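PDB 6YP6: NanS-p from Escherichia phage vB_EcoP_24B, which is a conserved phage carbohydrate esterase of the NanS-p type, or part of one, and probably binds carbohydrate through this beta-rich fold. Local coordinates for residues K47-G61 against D192-T204. Sequence-based numbering, arbitrary orientation.
Sequences KEAGKSSWVLEYAAG and DKLHVTDITRGAT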
loop_
_atom_site.group_PDB
_atom_site.type_symbol
_atom_site.label_atom_id
_atom_site.label_comp_id
_atom_site.label_asym_id
_atom_site.label_seq_id
_atom_site.Cartn_x
_atom_site.Cartn_y
_atom_site.Cartn_z
ATOM N N LYS A 47 11.964 -10.674 -6.711
ATOM C CA LYS A 47 13.360 -10.454 -6.355
ATOM C C LYS A 47 14.023 -11.812 -6.162
ATOM O O LYS A 47 13.360 -12.849 -6.107
ATOM C CB LYS A 47 13.503 -9.537 -5.128
ATOM C CG LYS A 47 12.644 -9.887 -3.908
ATOM C CD LYS A 47 13.253 -11.015 -3.083
ATOM C CE LYS A 47 12.385 -11.372 -1.878
ATOM N NZ LYS A 47 12.524 -10.421 -0.757
ATOM N N GLU A 48 15.345 -11.794 -6.057
ATOM C CA GLU A 48 16.089 -13.004 -5.733
ATOM C C GLU A 48 16.064 -13.188 -4.217
ATOM O O GLU A 48 16.544 -12.325 -3.477
ATOM C CB GLU A 48 17.528 -12.890 -6.231
ATOM C CG GLU A 48 17.677 -12.839 -7.748
ATOM C CD GLU A 48 17.179 -14.098 -8.437
ATOM O OE1 GLU A 48 17.081 -15.150 -7.769
ATOM O OE2 GLU A 48 16.884 -14.034 -9.650
ATOM N N ALA A 49 15.500 -14.301 -3.751
ATOM C CA ALA A 49 15.388 -14.527 -2.316
ATOM C C ALA A 49 16.754 -14.435 -1.651
ATOM O O ALA A 49 17.746 -14.965 -2.153
ATOM C CB ALA A 49 14.771 -15.898 -2.043
ATOM N N GLY A 50 16.801 -13.767 -0.501
ATOM C CA GLY A 50 18.048 -13.468 0.159
ATOM C C GLY A 50 18.674 -12.151 -0.247
ATOM O O GLY A 50 19.467 -11.595 0.521
ATOM N N LYS A 51 18.345 -11.636 -1.429
ATOM C CA LYS A 51 18.822 -10.332 -1.868
ATOM C C LYS A 51 17.844 -9.249 -1.417
ATOM O O LYS A 51 16.813 -9.520 -0.802
ATOM C CB LYS A 51 19.073 -10.341 -3.374
ATOM C CG LYS A 51 20.109 -11.388 -3.766
ATOM C CD LYS A 51 20.619 -11.237 -5.190
ATOM C CE LYS A 51 21.641 -12.329 -5.500
ATOM N NZ LYS A 51 21.997 -12.410 -6.945
ATOM N N SER A 52 18.181 -7.998 -1.731
ATOM C CA SER A 52 17.430 -6.870 -1.200
ATOM C C SER A 52 15.949 -6.971 -1.544
ATOM O O SER A 52 15.567 -7.371 -2.647
ATOM C CB SER A 52 17.993 -5.557 -1.751
ATOM O OG SER A 52 19.212 -5.204 -1.117
ATOM N N SER A 53 15.120 -6.627 -0.567
ATOM C CA SER A 53 13.709 -6.370 -0.804
ATOM C C SER A 53 13.544 -5.315 -1.886
ATOM O O SER A 53 14.362 -4.400 -2.013
ATOM C CB SER A 53 13.146 -5.881 0.535
ATOM O OG SER A 53 11.848 -5.378 0.432
ATOM N N TRP A 54 12.494 -5.445 -2.686
ATOM C CA TRP A 54 12.229 -4.409 -3.667
ATOM C C TRP A 54 11.437 -3.276 -3.030
ATOM O O TRP A 54 10.671 -3.468 -2.084
ATOM C CB TRP A 54 11.506 -4.921 -4.913
ATOM C CG TRP A 54 10.229 -5.648 -4.707
ATOM C CD1 TRP A 54 10.075 -6.989 -4.719
ATOM C CD2 TRP A 54 8.917 -5.090 -4.496
ATOM N NE1 TRP A 54 8.769 -7.320 -4.515
ATOM C CE2 TRP A 54 8.030 -6.172 -4.380
ATOM C CE3 TRP A 54 8.415 -3.784 -4.396
ATOM C CZ2 TRP A 54 6.675 -5.998 -4.146
ATOM C CZ3 TRP A 54 7.057 -3.610 -4.169
ATOM C CH2 TRP A 54 6.202 -4.715 -4.045
ATOM N N VAL A 55 11.660 -2.076 -3.555
ATOM C CA VAL A 55 10.994 -0.871 -3.082
ATOM C C VAL A 55 10.660 0.004 -4.278
ATOM O O VAL A 55 11.526 0.287 -5.110
ATOM C CB VAL A 55 11.860 -0.056 -2.097
ATOM C CG1 VAL A 55 11.057 1.139 -1.563
ATOM C CG2 VAL A 55 12.353 -0.901 -0.952
ATOM N N LEU A 56 9.417 0.453 -4.343
ATOM C CA LEU A 56 8.969 1.478 -5.266
ATOM C C LEU A 56 8.637 2.713 -4.451
ATOM O O LEU A 56 8.014 2.602 -3.399
ATOM C CB LEU A 56 7.702 1.033 -5.994
ATOM C CG LEU A 56 7.747 -0.356 -6.620
ATOM C CD1 LEU A 56 6.386 -0.655 -7.234
ATOM C CD2 LEU A 56 8.840 -0.487 -7.652
ATOM N N GLU A 57 9.042 3.888 -4.923
ATOM C CA GLU A 57 8.808 5.123 -4.191
ATOM C C GLU A 57 8.285 6.210 -5.113
ATOM O O GLU A 57 8.735 6.345 -6.256
ATOM C CB GLU A 57 10.093 5.659 -3.512
ATOM C CG GLU A 57 10.726 4.681 -2.555
ATOM C CD GLU A 57 12.083 5.120 -2.057
ATOM O OE1 GLU A 57 12.354 6.332 -2.026
ATOM O OE2 GLU A 57 12.884 4.243 -1.675
ATOM N N TYR A 58 7.388 7.038 -4.575
ATOM C CA TYR A 58 6.931 8.232 -5.260
ATOM C C TYR A 58 6.939 9.387 -4.266
ATOM O O TYR A 58 6.561 9.226 -3.098
ATOM C CB TYR A 58 5.517 8.032 -5.836
ATOM C CG TYR A 58 5.141 9.088 -6.846
ATOM C CD1 TYR A 58 4.658 10.326 -6.437
ATOM C CD2 TYR A 58 5.313 8.875 -8.204
ATOM C CE1 TYR A 58 4.319 11.323 -7.369
ATOM C CE2 TYR A 58 4.993 9.859 -9.139
ATOM C CZ TYR A 58 4.492 11.078 -8.712
ATOM O OH TYR A 58 4.178 12.051 -9.635
ATOM N N ALA A 59 7.346 10.559 -4.749
ATOM C CA ALA A 59 7.346 11.804 -3.974
ATOM C C ALA A 59 5.913 12.301 -3.811
ATOM O O ALA A 59 5.351 12.942 -4.702
ATOM C CB ALA A 59 8.213 12.831 -4.689
ATOM N N ALA A 60 5.318 11.982 -2.657
ATOM C CA ALA A 60 3.896 12.163 -2.396
ATOM C C ALA A 60 3.569 13.425 -1.605
ATOM O O ALA A 60 2.380 13.742 -1.457
ATOM C CB ALA A 60 3.369 10.946 -1.619
ATOM N N GLY A 61 4.573 14.122 -1.078
ATOM C CA GLY A 61 4.315 15.215 -0.172
ATOM C C GLY A 61 3.787 14.742 1.173
ATOM O O GLY A 61 3.806 13.556 1.502
ATOM N N ASP A 192 7.579 11.929 3.458
ATOM C CA ASP A 192 6.882 12.562 2.340
ATOM C C ASP A 192 7.043 11.786 1.041
ATOM O O ASP A 192 6.919 12.344 -0.052
ATOM C CB ASP A 192 7.259 14.036 2.197
ATOM C CG ASP A 192 6.875 14.840 3.419
ATOM O OD1 ASP A 192 5.995 14.391 4.198
ATOM O OD2 ASP A 192 7.461 15.935 3.587
ATOM N N LYS A 193 7.259 10.485 1.151
ATOM C CA LYS A 193 7.213 9.577 0.018
ATOM C C LYS A 193 6.291 8.418 0.354
ATOM O O LYS A 193 6.211 7.983 1.501
ATOM C CB LYS A 193 8.605 9.027 -0.329
ATOM C CG LYS A 193 9.639 10.099 -0.587
ATOM C CD LYS A 193 10.918 9.519 -1.149
ATOM C CE LYS A 193 10.802 9.365 -2.639
ATOM N NZ LYS A 193 11.995 8.727 -3.257
ATOM N N LEU A 194 5.583 7.933 -0.665
ATOM C CA LEU A 194 4.907 6.651 -0.585
ATOM C C LEU A 194 5.906 5.574 -0.977
ATOM O O LEU A 194 6.523 5.646 -2.040
ATOM C CB LEU A 194 3.704 6.618 -1.522
ATOM C CG LEU A 194 2.953 5.287 -1.561
ATOM C CD1 LEU A 194 2.314 4.961 -0.215
ATOM C CD2 LEU A 194 1.897 5.313 -2.658
ATOM N N HIS A 195 6.079 4.595 -0.091
ATOM C CA HIS A 195 6.988 3.474 -0.277
ATOM C C HIS A 195 6.168 2.199 -0.357
ATOM O O HIS A 195 5.359 1.918 0.528
ATOM C CB HIS A 195 7.919 3.325 0.902
ATOM C CG HIS A 195 8.677 4.542 1.231
ATOM N ND1 HIS A 195 10.001 4.715 0.899
ATOM C CD2 HIS A 195 8.291 5.656 1.885
ATOM C CE1 HIS A 195 10.398 5.896 1.337
ATOM N NE2 HIS A 195 9.376 6.487 1.938
ATOM N N VAL A 196 6.372 1.445 -1.424
ATOM C CA VAL A 196 5.726 0.154 -1.610
ATOM C C VAL A 196 6.846 -0.876 -1.664
ATOM O O VAL A 196 7.801 -0.714 -2.424
ATOM C CB VAL A 196 4.893 0.132 -2.902
ATOM C CG1 VAL A 196 4.076 -1.138 -2.969
ATOM C CG2 VAL A 196 3.996 1.356 -2.975
ATOM N N THR A 197 6.760 -1.913 -0.835
ATOM C CA THR A 197 7.895 -2.821 -0.688
ATOM C C THR A 197 7.430 -4.209 -0.300
ATOM O O THR A 197 6.399 -4.352 0.343
ATOM C CB THR A 197 8.866 -2.268 0.381
ATOM O OG1 THR A 197 9.963 -3.165 0.560
ATOM C CG2 THR A 197 8.185 -2.071 1.731
ATOM N N ASP A 198 8.219 -5.225 -0.641
ATOM C CA ASP A 198 7.952 -6.565 -0.116
ATOM C C ASP A 198 8.639 -6.838 1.225
ATOM O O ASP A 198 8.598 -7.978 1.687
ATOM C CB ASP A 198 8.227 -7.677 -1.137
ATOM C CG ASP A 198 9.699 -7.942 -1.369
ATOM O OD1 ASP A 198 10.502 -7.006 -1.222
ATOM O OD2 ASP A 198 10.041 -9.114 -1.702
ATOM N N ILE A 199 9.200 -5.804 1.868
ATOM C CA ILE A 199 9.503 -5.786 3.298
ATOM C C ILE A 199 10.809 -6.490 3.651
ATOM O O ILE A 199 11.689 -5.910 4.301
ATOM C CB ILE A 199 8.340 -6.369 4.139
ATOM C CG1 ILE A 199 7.006 -5.667 3.841
ATOM C CG2 ILE A 199 8.673 -6.283 5.627
ATOM C CD1 ILE A 199 5.796 -6.400 4.417
ATOM N N THR A 200 10.924 -7.756 3.277
ATOM C CA THR A 200 11.943 -8.653 3.781
ATOM C C THR A 200 12.818 -9.164 2.650
ATOM O O THR A 200 12.388 -9.249 1.496
ATOM C CB THR A 200 11.257 -9.818 4.513
ATOM O OG1 THR A 200 12.242 -10.720 5.004
ATOM C CG2 THR A 200 10.303 -10.609 3.609
ATOM N N ARG A 201 14.065 -9.513 2.992
ATOM C CA ARG A 201 14.923 -10.193 2.022
ATOM C C ARG A 201 14.504 -11.642 1.803
ATOM O O ARG A 201 14.851 -12.236 0.774
ATOM C CB ARG A 201 16.377 -10.156 2.486
ATOM C CG ARG A 201 16.996 -8.781 2.440
ATOM C CD ARG A 201 18.366 -8.790 3.098
ATOM N NE ARG A 201 19.154 -7.633 2.707
ATOM C CZ ARG A 201 20.015 -7.620 1.692
ATOM N NH1 ARG A 201 20.211 -8.710 0.960
ATOM N NH2 ARG A 201 20.687 -6.513 1.416
ATOM N N GLY A 202 13.789 -12.227 2.756
ATOM C CA GLY A 202 13.307 -13.584 2.617
ATOM C C GLY A 202 12.254 -13.684 1.529
ATOM O O GLY A 202 11.738 -12.691 1.014
ATOM N N ALA A 203 11.943 -14.914 1.137
ATOM C CA ALA A 203 10.977 -15.103 0.067
ATOM C C ALA A 203 9.628 -14.490 0.428
ATOM O O ALA A 203 9.108 -14.686 1.533
ATOM C CB ALA A 203 10.788 -16.588 -0.219
ATOM N N THR A 204 9.050 -13.805 -0.553
ATOM C CA THR A 204 7.713 -13.225 -0.504
ATOM C C THR A 204 6.951 -13.693 -1.742
ATOM O O THR A 204 7.528 -14.230 -2.692
ATOM C CB THR A 204 7.790 -11.690 -0.467
ATOM O OG1 THR A 204 8.427 -11.243 -1.670
ATOM C CG2 THR A 204 8.552 -11.222 0.765
HETATM O O HOH W 1 7.899 -10.116 -4.879
HETATM O O HOH W 2 12.213 3.105 0.878
#
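Leu56 and Val196 form the straightest backbone pair between antiparallel strands 55-59 and 193-197, both N-H...O bonds nearly linear; Tyr58 and Leu194 repeat the reciprocal pattern. The strands are neighbours in a seven-stranded sheet. Leu56, Tyr58, Leu194 and Val196 share one face, where Leu56 also meets Leu45. On the other face, Lys193 NZ bridges to Glu57 OE1 at 2.7 Å, approaching on the anti side, while a water joins Glu57 OE2 to His195 ND1; His195 NE2 is hydrogen-bonded to Ala190 O.

Beyond the strands, the buried carboxylate of Asp198 gathers the loops. Ser53 OG (2.7 Å) and Trp54 N (2.9 Å) reach Asp198 OD1 from opposite faces of its plane, and Lys47 NZ makes a salt bridge to Asp198 OD2 (3.0 Å), which also accepts from Thr204 OG1. Asp198 CG sits between its backbone N and carbonyl carbon (chi1 74°), which lays it over one face of the Trp54 indole, the carboxylate 13° from the ring plane. Thr197 OG1 donates to Trp54 O. Farther out, Arg201 NH1 meets Gly50 O in the guanidinium plane, and Gly50 N returns a bond to Arg201 O.

Four donors thus grip the Asp198 carboxylate, fixing its rotation; with Lys47 among them, it is probably held ionised.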